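Local coordinates for uncharacterized protein (Actinomyces odontolyticus, PDB 4MJG) that is of unknown function but belongs to the DUF4853 family and is probably exported as a bacterial lipoprotein, at residues V10-E14 with A135-T139; T60-R64 with L143-F149; G67-V71 with P152-F158; F77-E81 with T106-Q110. One frame throughout, in Å; residues are numbered along the deposited sequence.

Contact 1 (V10-E14 with A135-T139). With SO4 (sulfate ion), chain C.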
loop_
_atom_site.group_PDB
_atom_site.type_symbol
_atom_site.label_atom_id
_atom_site.label_comp_id
_atom_site.label_asym_id
_atom_site.label_seq_id
_atom_site.Cartn_x
_atom_site.Cartn_y
_atom_site.Cartn_z
ATOM N N VAL A 10 11.131 15.336 -3.482
ATOM C CA VAL A 10 10.419 16.600 -3.271
ATOM C C VAL A 10 10.457 16.946 -1.780
ATOM O O VAL A 10 10.042 16.138 -0.948
ATOM C CB VAL A 10 8.946 16.513 -3.742
ATOM C CG1 VAL A 10 8.177 17.775 -3.364
ATOM C CG2 VAL A 10 8.869 16.275 -5.245
ATOM N N PRO A 11 10.967 18.141 -1.433
ATOM C CA PRO A 11 11.095 18.481 -0.016
ATOM C C PRO A 11 9.745 18.664 0.679
ATOM O O PRO A 11 8.740 18.958 0.027
ATOM C CB PRO A 11 11.885 19.793 -0.037
ATOM C CG PRO A 11 11.587 20.390 -1.365
ATOM C CD PRO A 11 11.437 19.231 -2.306
ATOM N N PHE A 12 9.755 18.501 2.000
ATOM C CA PHE A 12 8.544 18.441 2.822
ATOM C C PHE A 12 7.536 19.574 2.584
ATOM O O PHE A 12 6.356 19.305 2.362
ATOM C CB PHE A 12 8.935 18.375 4.305
ATOM C CG PHE A 12 7.765 18.323 5.242
ATOM C CD1 PHE A 12 7.066 17.140 5.430
ATOM C CD2 PHE A 12 7.371 19.449 5.946
ATOM C CE1 PHE A 12 5.989 17.083 6.298
ATOM C CE2 PHE A 12 6.295 19.399 6.815
ATOM C CZ PHE A 12 5.602 18.217 6.989
ATOM N N PRO A 13 7.990 20.838 2.622
ATOM C CA PRO A 13 7.033 21.944 2.489
ATOM C C PRO A 13 6.262 21.947 1.167
ATOM O O PRO A 13 5.110 22.371 1.136
ATOM C CB PRO A 13 7.917 23.202 2.573
ATOM C CG PRO A 13 9.210 22.747 3.150
ATOM C CD PRO A 13 9.376 21.331 2.693
ATOM N N GLU A 14 6.897 21.477 0.097
ATOM C CA GLU A 14 6.313 21.529 -1.243
ATOM C C GLU A 14 5.423 20.328 -1.566
ATOM O O GLU A 14 4.840 20.264 -2.645
ATOM C CB GLU A 14 7.426 21.649 -2.286
ATOM C CG GLU A 14 8.287 22.895 -2.122
ATOM C CD GLU A 14 9.531 22.877 -2.993
ATOM O OE1 GLU A 14 9.620 22.029 -3.905
ATOM O OE2 GLU A 14 10.427 23.716 -2.762
ATOM N N ALA A 135 5.251 9.187 2.376
ATOM C CA ALA A 135 6.233 10.063 2.998
ATOM C C ALA A 135 5.510 10.927 4.011
ATOM O O ALA A 135 4.277 10.947 4.040
ATOM C CB ALA A 135 6.898 10.935 1.947
ATOM N N CYS A 136 6.266 11.634 4.842
ATOM C CA CYS A 136 5.674 12.551 5.816
ATOM C C CYS A 136 5.092 13.752 5.074
ATOM O O CYS A 136 5.749 14.326 4.212
ATOM C CB CYS A 136 6.716 13.007 6.837
ATOM S SG CYS A 136 6.022 13.735 8.342
ATOM N N LEU A 137 3.855 14.118 5.404
ATOM C CA LEU A 137 3.141 15.167 4.680
ATOM C C LEU A 137 2.759 16.329 5.594
ATOM O O LEU A 137 2.389 16.116 6.745
ATOM C CB LEU A 137 1.884 14.586 4.030
ATOM C CG LEU A 137 2.150 13.436 3.058
ATOM C CD1 LEU A 137 0.865 12.701 2.709
ATOM C CD2 LEU A 137 2.838 13.944 1.801
ATOM N N PRO A 138 2.834 17.568 5.077
ATOM C CA PRO A 138 2.453 18.729 5.871
ATOM C C PRO A 138 0.943 18.888 5.969
ATOM O O PRO A 138 0.202 18.213 5.256
ATOM C CB PRO A 138 3.056 19.888 5.086
ATOM C CG PRO A 138 2.992 19.433 3.670
ATOM C CD PRO A 138 3.230 17.950 3.709
ATOM N N THR A 139 0.501 19.772 6.858
ATOM C CA THR A 139 -0.913 20.115 6.982
ATOM C C THR A 139 -1.098 21.404 7.778
ATOM O O THR A 139 -0.264 21.756 8.610
ATOM C CB THR A 139 -1.718 18.994 7.672
ATOM O OG1 THR A 139 -3.115 19.320 7.640
ATOM C CG2 THR A 139 -1.262 18.792 9.119
HETATM S S SO4 C . 9.777 10.637 5.412
HETATM O O1 SO4 C . 8.994 11.555 4.552
HETATM O O2 SO4 C . 9.554 9.226 5.019
HETATM O O3 SO4 C . 11.216 10.946 5.255
HETATM O O4 SO4 C . 9.379 10.840 6.823
#
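The ring of Phe12 lies against the peptide backbone of Cys136 to Pro138 as well as against the Pro138 ring, with no hydrogen bond joining 10-14 to 135-139. CD1 of Phe12 is 3.3 Å from Cys136 O, which sits at the ring edge near its plane and also accepts a hydrogen bond from Arg15. With CG anti to the backbone N (chi1 179°), the aromatic group is carried away from its own short 3-10 turn to meet the loop. Pro138 runs alongside, pointing the other way: its CD lies over one face in a CH-pi contact, 4.2 Å from the Phe12 ring centroid, and its CB comes to 3.6 Å from Phe12 CZ. The sulfur of Cys136 adds an oblique sulfur-aromatic contact, with SG 3.9 Å from Phe12 CE1. That sulfur is disulfide-bonded to Cys55, which ties the loop covalently to strand 44-55.

At the other end of the same residue, Cys136 N gives a nearly straight hydrogen bond of 2.7 Å to O1 of a sulfate ion (172° at the hydrogen). Arg15 and Arg64 bind this sulfate too; it probably comes from the crystallisation liquor. The contact is a surface junction in which an aromatic ring from the N-terminal loop is laid over a disulfide-anchored loop beside an anion-binding site made of two arginines and a backbone NH.

Contact 2 (T60-R64 with L143-F149). With SO4 (sulfate ion), chain C.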
loop_
_atom_site.group_PDB
_atom_site.type_symbol
_atom_site.label_atom_id
_atom_site.label_comp_id
_atom_site.label_asym_id
_atom_site.label_seq_id
_atom_site.Cartn_x
_atom_site.Cartn_y
_atom_site.Cartn_z
ATOM N N THR A 60 9.134 20.489 10.560
ATOM C CA THR A 60 8.784 19.516 9.523
ATOM C C THR A 60 7.857 18.420 10.069
ATOM O O THR A 60 7.759 17.339 9.484
ATOM C CB THR A 60 10.039 18.855 8.904
ATOM O OG1 THR A 60 10.760 18.137 9.917
ATOM C CG2 THR A 60 10.947 19.895 8.277
ATOM N N GLN A 61 7.184 18.700 11.187
ATOM C CA GLN A 61 6.194 17.777 11.744
ATOM C C GLN A 61 4.981 17.708 10.839
ATOM O O GLN A 61 4.580 18.714 10.248
ATOM C CB GLN A 61 5.733 18.217 13.135
ATOM C CG GLN A 61 6.612 17.744 14.274
ATOM C CD GLN A 61 6.218 18.381 15.595
ATOM O OE1 GLN A 61 5.657 17.722 16.471
ATOM N NE2 GLN A 61 6.501 19.673 15.738
ATOM N N GLY A 62 4.383 16.525 10.753
ATOM C CA GLY A 62 3.201 16.338 9.934
ATOM C C GLY A 62 2.544 14.993 10.152
ATOM O O GLY A 62 2.498 14.486 11.274
ATOM N N TYR A 63 2.018 14.428 9.072
ATOM C CA TYR A 63 1.282 13.182 9.132
ATOM C C TYR A 63 1.659 12.262 7.980
ATOM O O TYR A 63 1.974 12.713 6.875
ATOM C CB TYR A 63 -0.217 13.447 9.093
ATOM C CG TYR A 63 -0.775 14.029 10.365
ATOM C CD1 TYR A 63 -0.880 13.257 11.515
ATOM C CD2 TYR A 63 -1.222 15.342 10.414
ATOM C CE1 TYR A 63 -1.407 13.781 12.685
ATOM C CE2 TYR A 63 -1.752 15.874 11.577
ATOM C CZ TYR A 63 -1.841 15.087 12.710
ATOM O OH TYR A 63 -2.370 15.601 13.870
ATOM N N ARG A 64 1.598 10.967 8.264
ATOM C CA ARG A 64 1.951 9.920 7.330
ATOM C C ARG A 64 0.736 9.022 7.176
ATOM O O ARG A 64 -0.009 8.828 8.131
ATOM C CB ARG A 64 3.103 9.115 7.921
ATOM C CG ARG A 64 3.707 8.095 6.989
ATOM C CD ARG A 64 4.682 7.189 7.728
ATOM N NE ARG A 64 5.700 7.932 8.469
ATOM C CZ ARG A 64 6.732 8.572 7.921
ATOM N NH1 ARG A 64 6.905 8.602 6.600
ATOM N NH2 ARG A 64 7.593 9.210 8.704
ATOM N N LEU A 143 -1.513 19.076 14.896
ATOM C CA LEU A 143 -0.605 17.933 14.945
ATOM C C LEU A 143 -0.983 17.065 16.141
ATOM O O LEU A 143 -1.850 17.438 16.933
ATOM C CB LEU A 143 0.849 18.407 15.051
ATOM C CG LEU A 143 1.509 18.981 13.784
ATOM C CD1 LEU A 143 0.593 19.891 12.976
ATOM C CD2 LEU A 143 2.783 19.722 14.160
ATOM N N ASP A 144 -0.346 15.906 16.260
ATOM C CA ASP A 144 -0.599 14.973 17.373
ATOM C C ASP A 144 -2.082 14.579 17.529
ATOM O O ASP A 144 -2.590 14.462 18.646
ATOM C CB ASP A 144 -0.046 15.538 18.694
ATOM C CG ASP A 144 1.468 15.712 18.671
ATOM O OD1 ASP A 144 2.173 14.843 18.107
ATOM O OD2 ASP A 144 1.955 16.721 19.227
ATOM N N ASP A 145 -2.756 14.372 16.401
ATOM C CA ASP A 145 -4.146 13.922 16.382
ATOM C C ASP A 145 -4.413 13.226 15.045
ATOM O O ASP A 145 -5.187 13.709 14.223
ATOM C CB ASP A 145 -5.104 15.105 16.593
ATOM C CG ASP A 145 -6.562 14.673 16.739
ATOM O OD1 ASP A 145 -6.841 13.458 16.799
ATOM O OD2 ASP A 145 -7.448 15.553 16.792
ATOM N N PRO A 146 -3.763 12.077 14.824
ATOM C CA PRO A 146 -3.866 11.388 13.539
ATOM C C PRO A 146 -5.267 10.856 13.201
ATOM O O PRO A 146 -5.582 10.639 12.027
ATOM C CB PRO A 146 -2.870 10.229 13.683
ATOM C CG PRO A 146 -2.731 10.006 15.150
ATOM C CD PRO A 146 -2.913 11.349 15.785
ATOM N N GLY A 147 -6.105 10.661 14.215
ATOM C CA GLY A 147 -7.448 10.141 13.997
ATOM C C GLY A 147 -8.449 11.150 13.461
ATOM O O GLY A 147 -9.587 10.785 13.160
ATOM N N GLN A 148 -8.046 12.418 13.347
ATOM C CA GLN A 148 -8.942 13.465 12.846
ATOM C C GLN A 148 -9.302 13.278 11.368
ATOM O O GLN A 148 -10.342 13.751 10.928
ATOM C CB GLN A 148 -8.343 14.867 13.075
ATOM C CG GLN A 148 -7.176 15.230 12.166
ATOM C CD GLN A 148 -6.508 16.546 12.547
ATOM O OE1 GLN A 148 -7.069 17.621 12.329
ATOM N NE2 GLN A 148 -5.301 16.469 13.103
ATOM N N PHE A 149 -8.451 12.584 10.612
ATOM C CA PHE A 149 -8.597 12.500 9.154
ATOM C C PHE A 149 -9.438 11.321 8.707
ATOM O O PHE A 149 -9.141 10.185 9.055
ATOM C CB PHE A 149 -7.230 12.378 8.498
ATOM C CG PHE A 149 -6.281 13.471 8.877
ATOM C CD1 PHE A 149 -6.438 14.749 8.361
ATOM C CD2 PHE A 149 -5.233 13.224 9.749
ATOM C CE1 PHE A 149 -5.564 15.758 8.708
ATOM C CE2 PHE A 149 -4.355 14.228 10.099
ATOM C CZ PHE A 149 -4.520 15.498 9.578
HETATM S S SO4 C . 9.777 10.637 5.412
HETATM O O1 SO4 C . 8.994 11.555 4.552
HETATM O O2 SO4 C . 9.554 9.226 5.019
HETATM O O3 SO4 C . 11.216 10.946 5.255
HETATM O O4 SO4 C . 9.379 10.840 6.823
#
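Phe149 turns its edge to a face of the Tyr63 ring in a T-shaped (edge-to-face) pair, the centroids of the two rings 4.7 Å apart and the planes at 76°. Its CE2 sits above the middle of that face, while CG of the neighbouring Gln148 lies over a face of Phe149 itself. Asp145 N is at the Tyr63 edge, in the ring plane, and gives Tyr63 OH a hydrogen bond of 2.8 Å; the same hydroxyl is hydrogen-bonded to Pro142 O, so two backbone groups of one loop grip it. Tyr63 CG is anti to the carbonyl carbon (chi1 -73°), which sends the ring into this turn, where CE1 meets Pro146 CA at 3.5 Å.

The turn is braced from within: Gln148 NE2 donates hydrogen bonds to Asp145 O (3.0 Å), from above its carbonyl plane, and to Pro142 O. Farther out, the Leu143 side chain crosses that of Gln61 at about a right angle, bringing Leu143 CD2 to 3.5 Å from Gln61 CB. Arg64 instead presents its guanidinium edge to the sulfate, with NH2 3.1 Å from sulfate O4. Ile18 and Ile22 of helix 18-24 pack against Phe149, completing an aromatic and aliphatic cluster that fastens a long connecting loop to the beginning of strand 62-73 in the antiparallel sheet.

Contact 3 (G67-V71 with P152-F158)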
loop_
_atom_site.group_PDB
_atom_site.type_symbol
_atom_site.label_atom_id
_atom_site.label_comp_id
_atom_site.label_asym_id
_atom_site.label_seq_id
_atom_site.Cartn_x
_atom_site.Cartn_y
_atom_site.Cartn_z
ATOM N N GLY A 67 -1.481 2.752 4.053
ATOM C CA GLY A 67 -2.683 2.370 3.307
ATOM C C GLY A 67 -3.219 1.006 3.692
ATOM O O GLY A 67 -2.791 0.409 4.684
ATOM N N TYR A 68 -4.170 0.515 2.902
ATOM C CA TYR A 68 -4.688 -0.839 3.080
ATOM C C TYR A 68 -3.562 -1.824 2.900
ATOM O O TYR A 68 -2.622 -1.576 2.142
ATOM C CB TYR A 68 -5.782 -1.150 2.062
ATOM C CG TYR A 68 -7.132 -0.578 2.416
ATOM C CD1 TYR A 68 -8.042 -1.302 3.182
ATOM C CD2 TYR A 68 -7.505 0.677 1.970
ATOM C CE1 TYR A 68 -9.282 -0.786 3.504
ATOM C CE2 TYR A 68 -8.736 1.200 2.287
ATOM C CZ TYR A 68 -9.620 0.464 3.056
ATOM O OH TYR A 68 -10.842 0.992 3.369
ATOM N N THR A 69 -3.644 -2.934 3.621
ATOM C CA THR A 69 -2.740 -4.044 3.406
ATOM C C THR A 69 -3.569 -5.154 2.784
ATOM O O THR A 69 -4.547 -5.590 3.379
ATOM C CB THR A 69 -2.123 -4.523 4.726
ATOM O OG1 THR A 69 -1.406 -3.438 5.344
ATOM C CG2 THR A 69 -1.180 -5.687 4.480
ATOM N N THR A 70 -3.215 -5.564 1.567
ATOM C CA THR A 70 -3.937 -6.633 0.880
ATOM C C THR A 70 -3.019 -7.796 0.577
ATOM O O THR A 70 -1.814 -7.620 0.409
ATOM C CB THR A 70 -4.595 -6.154 -0.428
ATOM O OG1 THR A 70 -3.597 -5.706 -1.353
ATOM C CG2 THR A 70 -5.561 -5.031 -0.147
ATOM N N VAL A 71 -3.609 -8.987 0.499
ATOM C CA VAL A 71 -2.855 -10.224 0.358
ATOM C C VAL A 71 -3.364 -11.035 -0.827
ATOM O O VAL A 71 -4.552 -11.336 -0.915
ATOM C CB VAL A 71 -2.951 -11.068 1.644
ATOM C CG1 VAL A 71 -2.264 -12.415 1.465
ATOM C CG2 VAL A 71 -2.316 -10.315 2.800
ATOM N N PRO A 152 -10.468 6.671 3.087
ATOM C CA PRO A 152 -11.402 6.207 2.075
ATOM C C PRO A 152 -11.902 4.809 2.373
ATOM O O PRO A 152 -11.151 3.981 2.890
ATOM C CB PRO A 152 -10.562 6.210 0.797
ATOM C CG PRO A 152 -9.175 5.969 1.265
ATOM C CD PRO A 152 -9.066 6.572 2.638
ATOM N N SER A 153 -13.170 4.562 2.052
ATOM C CA SER A 153 -13.724 3.217 2.082
ATOM C C SER A 153 -12.959 2.359 1.088
ATOM O O SER A 153 -12.340 2.873 0.153
ATOM C CB SER A 153 -15.203 3.238 1.701
ATOM O OG SER A 153 -15.375 3.789 0.405
ATOM N N VAL A 154 -13.015 1.051 1.273
ATOM C CA VAL A 154 -12.366 0.137 0.347
ATOM C C VAL A 154 -12.982 0.233 -1.059
ATOM O O VAL A 154 -12.339 -0.119 -2.046
ATOM C CB VAL A 154 -12.411 -1.310 0.871
ATOM C CG1 VAL A 154 -13.813 -1.888 0.744
ATOM C CG2 VAL A 154 -11.393 -2.172 0.140
ATOM N N GLU A 155 -14.222 0.714 -1.139
ATOM C CA GLU A 155 -14.858 1.012 -2.424
ATOM C C GLU A 155 -14.033 2.058 -3.168
ATOM O O GLU A 155 -13.696 1.880 -4.342
ATOM C CB GLU A 155 -16.287 1.554 -2.233
ATOM C CG GLU A 155 -17.195 0.757 -1.303
ATOM C CD GLU A 155 -17.361 -0.693 -1.720
ATOM O OE1 GLU A 155 -17.418 -0.978 -2.938
ATOM O OE2 GLU A 155 -17.453 -1.551 -0.819
ATOM N N GLU A 156 -13.715 3.144 -2.464
ATOM C CA GLU A 156 -13.014 4.292 -3.042
ATOM C C GLU A 156 -11.538 4.015 -3.296
ATOM O O GLU A 156 -10.974 4.515 -4.270
ATOM C CB GLU A 156 -13.147 5.508 -2.121
ATOM C CG GLU A 156 -14.575 6.016 -1.976
ATOM C CD GLU A 156 -14.793 6.843 -0.722
ATOM O OE1 GLU A 156 -13.802 7.275 -0.094
ATOM O OE2 GLU A 156 -15.968 7.063 -0.364
ATOM N N ALA A 157 -10.917 3.233 -2.418
ATOM C CA ALA A 157 -9.497 2.901 -2.548
ATOM C C ALA A 157 -9.209 1.993 -3.746
ATOM O O ALA A 157 -8.132 2.060 -4.331
ATOM C CB ALA A 157 -8.992 2.256 -1.267
ATOM N N PHE A 158 -10.180 1.161 -4.114
ATOM C CA PHE A 158 -10.026 0.202 -5.210
ATOM C C PHE A 158 -11.197 0.335 -6.189
ATOM O O PHE A 158 -12.061 -0.542 -6.243
ATOM C CB PHE A 158 -9.964 -1.227 -4.647
ATOM C CG PHE A 158 -8.816 -1.465 -3.704
ATOM C CD1 PHE A 158 -8.930 -1.153 -2.356
ATOM C CD2 PHE A 158 -7.626 -2.008 -4.162
ATOM C CE1 PHE A 158 -7.875 -1.371 -1.481
ATOM C CE2 PHE A 158 -6.568 -2.231 -3.287
ATOM C CZ PHE A 158 -6.692 -1.910 -1.947
#
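The backbones of 67-71 and 152-158 stay well apart, with Tyr68 CA and Val154 CA, the closest such pair, separated by 8.2 Å, so side chains bridge the gap between strand 62-73 and the short helix 154-157. It is an alpha/beta packing of a one-turn helix against a central strand of the antiparallel sheet. Ser153 takes the N-cap position of that helix, its OG accepting a weak hydrogen bond from Glu156 N.

Tyr68 is the main bridge. CG is anti to its carbonyl carbon (chi1 -80°), and the ring extends to the start of the helix, where Val154, crossing it at about a right angle, brings CB to 3.7 Å from Tyr68 OH and holds CG2 over one face near the rim. Ala157, one turn later, places CB 3.7 Å from Tyr68 CE2, while Phe158 directs its edge to the Tyr68 face in an offset T-shaped pair whose ring planes meet at 70°. The tip of Phe158 continues to the strand, CZ lying 3.8 Å from Thr70 CG2. Beyond the two segments, Leu49 and Pro50 of strand 44-55 also touch Tyr68, and Ser30 of helix 26-31 packs against Ala157 and Phe158.

The one hydrogen bond across the contact closes the far end of the tyrosine: Tyr68 OH donates to a lone pair of Pro152 O, in the carbonyl plane, at 3.0 Å.

Contact 4 (F77-E81 with T106-Q110)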
loop_
_atom_site.group_PDB
_atom_site.type_symbol
_atom_site.label_atom_id
_atom_site.label_comp_id
_atom_site.label_asym_id
_atom_site.label_seq_id
_atom_site.Cartn_x
_atom_site.Cartn_y
_atom_site.Cartn_z
ATOM N N PHE A 77 9.371 -15.509 -6.357
ATOM C CA PHE A 77 9.919 -14.164 -6.213
ATOM C C PHE A 77 10.410 -13.601 -7.546
ATOM O O PHE A 77 10.186 -12.435 -7.856
ATOM C CB PHE A 77 11.057 -14.138 -5.189
ATOM C CG PHE A 77 11.552 -12.759 -4.890
ATOM C CD1 PHE A 77 10.846 -11.934 -4.028
ATOM C CD2 PHE A 77 12.705 -12.270 -5.492
ATOM C CE1 PHE A 77 11.282 -10.650 -3.759
ATOM C CE2 PHE A 77 13.149 -10.988 -5.228
ATOM C CZ PHE A 77 12.436 -10.176 -4.361
ATOM N N GLU A 78 11.077 -14.442 -8.328
ATOM C CA GLU A 78 11.540 -14.079 -9.665
ATOM C C GLU A 78 10.400 -13.561 -10.561
ATOM O O GLU A 78 10.574 -12.588 -11.308
ATOM C CB GLU A 78 12.215 -15.311 -10.304
ATOM C CG GLU A 78 13.006 -15.025 -11.578
ATOM C CD GLU A 78 13.003 -16.199 -12.539
ATOM O OE1 GLU A 78 13.188 -17.337 -12.066
ATOM O OE2 GLU A 78 12.816 -15.989 -13.760
ATOM N N ARG A 79 9.236 -14.203 -10.463
ATOM C CA ARG A 79 8.053 -13.835 -11.255
ATOM C C ARG A 79 7.401 -12.546 -10.744
ATOM O O ARG A 79 6.783 -11.808 -11.518
ATOM C CB ARG A 79 7.024 -14.979 -11.244
ATOM N N LEU A 80 7.524 -12.295 -9.441
ATOM C CA LEU A 80 6.995 -11.078 -8.821
ATOM C C LEU A 80 7.812 -9.859 -9.227
ATOM O O LEU A 80 7.247 -8.814 -9.560
ATOM C CB LEU A 80 7.003 -11.204 -7.294
ATOM C CG LEU A 80 6.464 -10.015 -6.489
ATOM C CD1 LEU A 80 4.975 -9.822 -6.729
ATOM C CD2 LEU A 80 6.734 -10.207 -5.009
ATOM N N GLU A 81 9.137 -9.998 -9.185
ATOM C CA GLU A 81 10.047 -8.927 -9.599
ATOM C C GLU A 81 9.822 -8.566 -11.061
ATOM O O GLU A 81 9.797 -7.388 -11.421
ATOM C CB GLU A 81 11.504 -9.338 -9.372
ATOM C CG GLU A 81 12.520 -8.246 -9.679
ATOM C CD GLU A 81 13.938 -8.621 -9.276
ATOM O OE1 GLU A 81 14.134 -9.665 -8.613
ATOM O OE2 GLU A 81 14.866 -7.862 -9.622
ATOM N N THR A 106 10.484 -13.572 4.666
ATOM C CA THR A 106 9.839 -12.621 3.761
ATOM C C THR A 106 10.883 -11.809 3.008
ATOM O O THR A 106 11.939 -11.493 3.555
ATOM C CB THR A 106 8.904 -11.642 4.504
ATOM O OG1 THR A 106 9.683 -10.756 5.318
ATOM C CG2 THR A 106 7.895 -12.391 5.376
ATOM N N ARG A 107 10.587 -11.485 1.750
ATOM C CA ARG A 107 11.480 -10.668 0.922
ATOM C C ARG A 107 10.680 -9.589 0.245
ATOM O O ARG A 107 9.645 -9.872 -0.362
ATOM C CB ARG A 107 12.174 -11.516 -0.139
ATOM C CG ARG A 107 13.385 -10.843 -0.761
ATOM C CD ARG A 107 14.058 -11.756 -1.772
ATOM N NE ARG A 107 15.202 -11.117 -2.406
ATOM C CZ ARG A 107 15.921 -11.664 -3.381
ATOM N NH1 ARG A 107 15.617 -12.871 -3.854
ATOM N NH2 ARG A 107 16.945 -10.994 -3.894
ATOM N N GLY A 108 11.172 -8.359 0.333
ATOM C CA GLY A 108 10.416 -7.204 -0.119
ATOM C C GLY A 108 10.886 -6.603 -1.429
ATOM O O GLY A 108 12.075 -6.638 -1.754
ATOM N N ILE A 109 9.933 -6.066 -2.188
ATOM C CA ILE A 109 10.225 -5.168 -3.297
ATOM C C ILE A 109 9.508 -3.858 -2.993
ATOM O O ILE A 109 8.319 -3.858 -2.660
ATOM C CB ILE A 109 9.737 -5.717 -4.647
ATOM C CG1 ILE A 109 10.418 -7.054 -4.946
ATOM C CG2 ILE A 109 10.028 -4.721 -5.769
ATOM C CD1 ILE A 109 9.821 -7.791 -6.122
ATOM N N GLN A 110 10.238 -2.752 -3.099
ATOM C CA GLN A 110 9.695 -1.445 -2.790
ATOM C C GLN A 110 9.555 -0.617 -4.055
ATOM O O GLN A 110 10.395 -0.692 -4.954
ATOM C CB GLN A 110 10.607 -0.708 -1.809
ATOM C CG GLN A 110 10.728 -1.364 -0.445
ATOM C CD GLN A 110 11.726 -2.497 -0.434
ATOM O OE1 GLN A 110 12.889 -2.316 -0.818
ATOM N NE2 GLN A 110 11.283 -3.674 0.014
#
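Phe77 and Arg107 cross at about a right angle, yet their flat groups lie almost parallel, the phenyl and guanidinium planes only 8° apart. The arginine runs extended from CG to NE across one face of the ring: its CD makes a CH-pi contact 3.5 Å from the Phe77 ring centroid, and farther along NH1 comes to 3.4 Å from Phe77 CE2, near the rim. Phe77 CG is anti to the backbone N (chi1 -174°), which carries the ring from the helix to the strand. At the polar end of Arg107, NE donates to Asp98 O and NH2 is also hydrogen-bonded outside the two segments, which would limit rotation of the guanidinium over the ring.

Ile109 carries the rest of the contact. Its CG1 lies 3.8 Å from Phe77 CZ, and its CD1 rests against both Leu80 and Glu81, 4.0 Å from Leu80 CG and 3.7 Å from Glu81 CA. Val97 of strand 92-97 packs beside Phe77 and Glu81. The axes of 77-81 and 107-110 run 10.1 Å apart and within 6° of parallel, the spacing and alignment of an alpha/beta layer in which a helix lies along a face of an antiparallel sheet.

Contacts 1 and 2 form one region, their centres 12 Å apart: Leu137 N lies 2.8 Å from Tyr63 O, a probable hydrogen bond, and Phe12 CZ is 3.4 Å from Thr60 O. Both reach the same sulfate, contact 1 through Cys136 and contact 2 through Arg64; whether this anion site has a biological ligand is unknown. Contact 3 uses the same strand 62-73 as contact 2, farther along, with centres 20 Å apart. Contact 4 lies across the chain's centre from contacts 2 and 3, about 31 and 21 Å away between centres, yet its helix follows strand 62-73 in the chain and covers the same sheet.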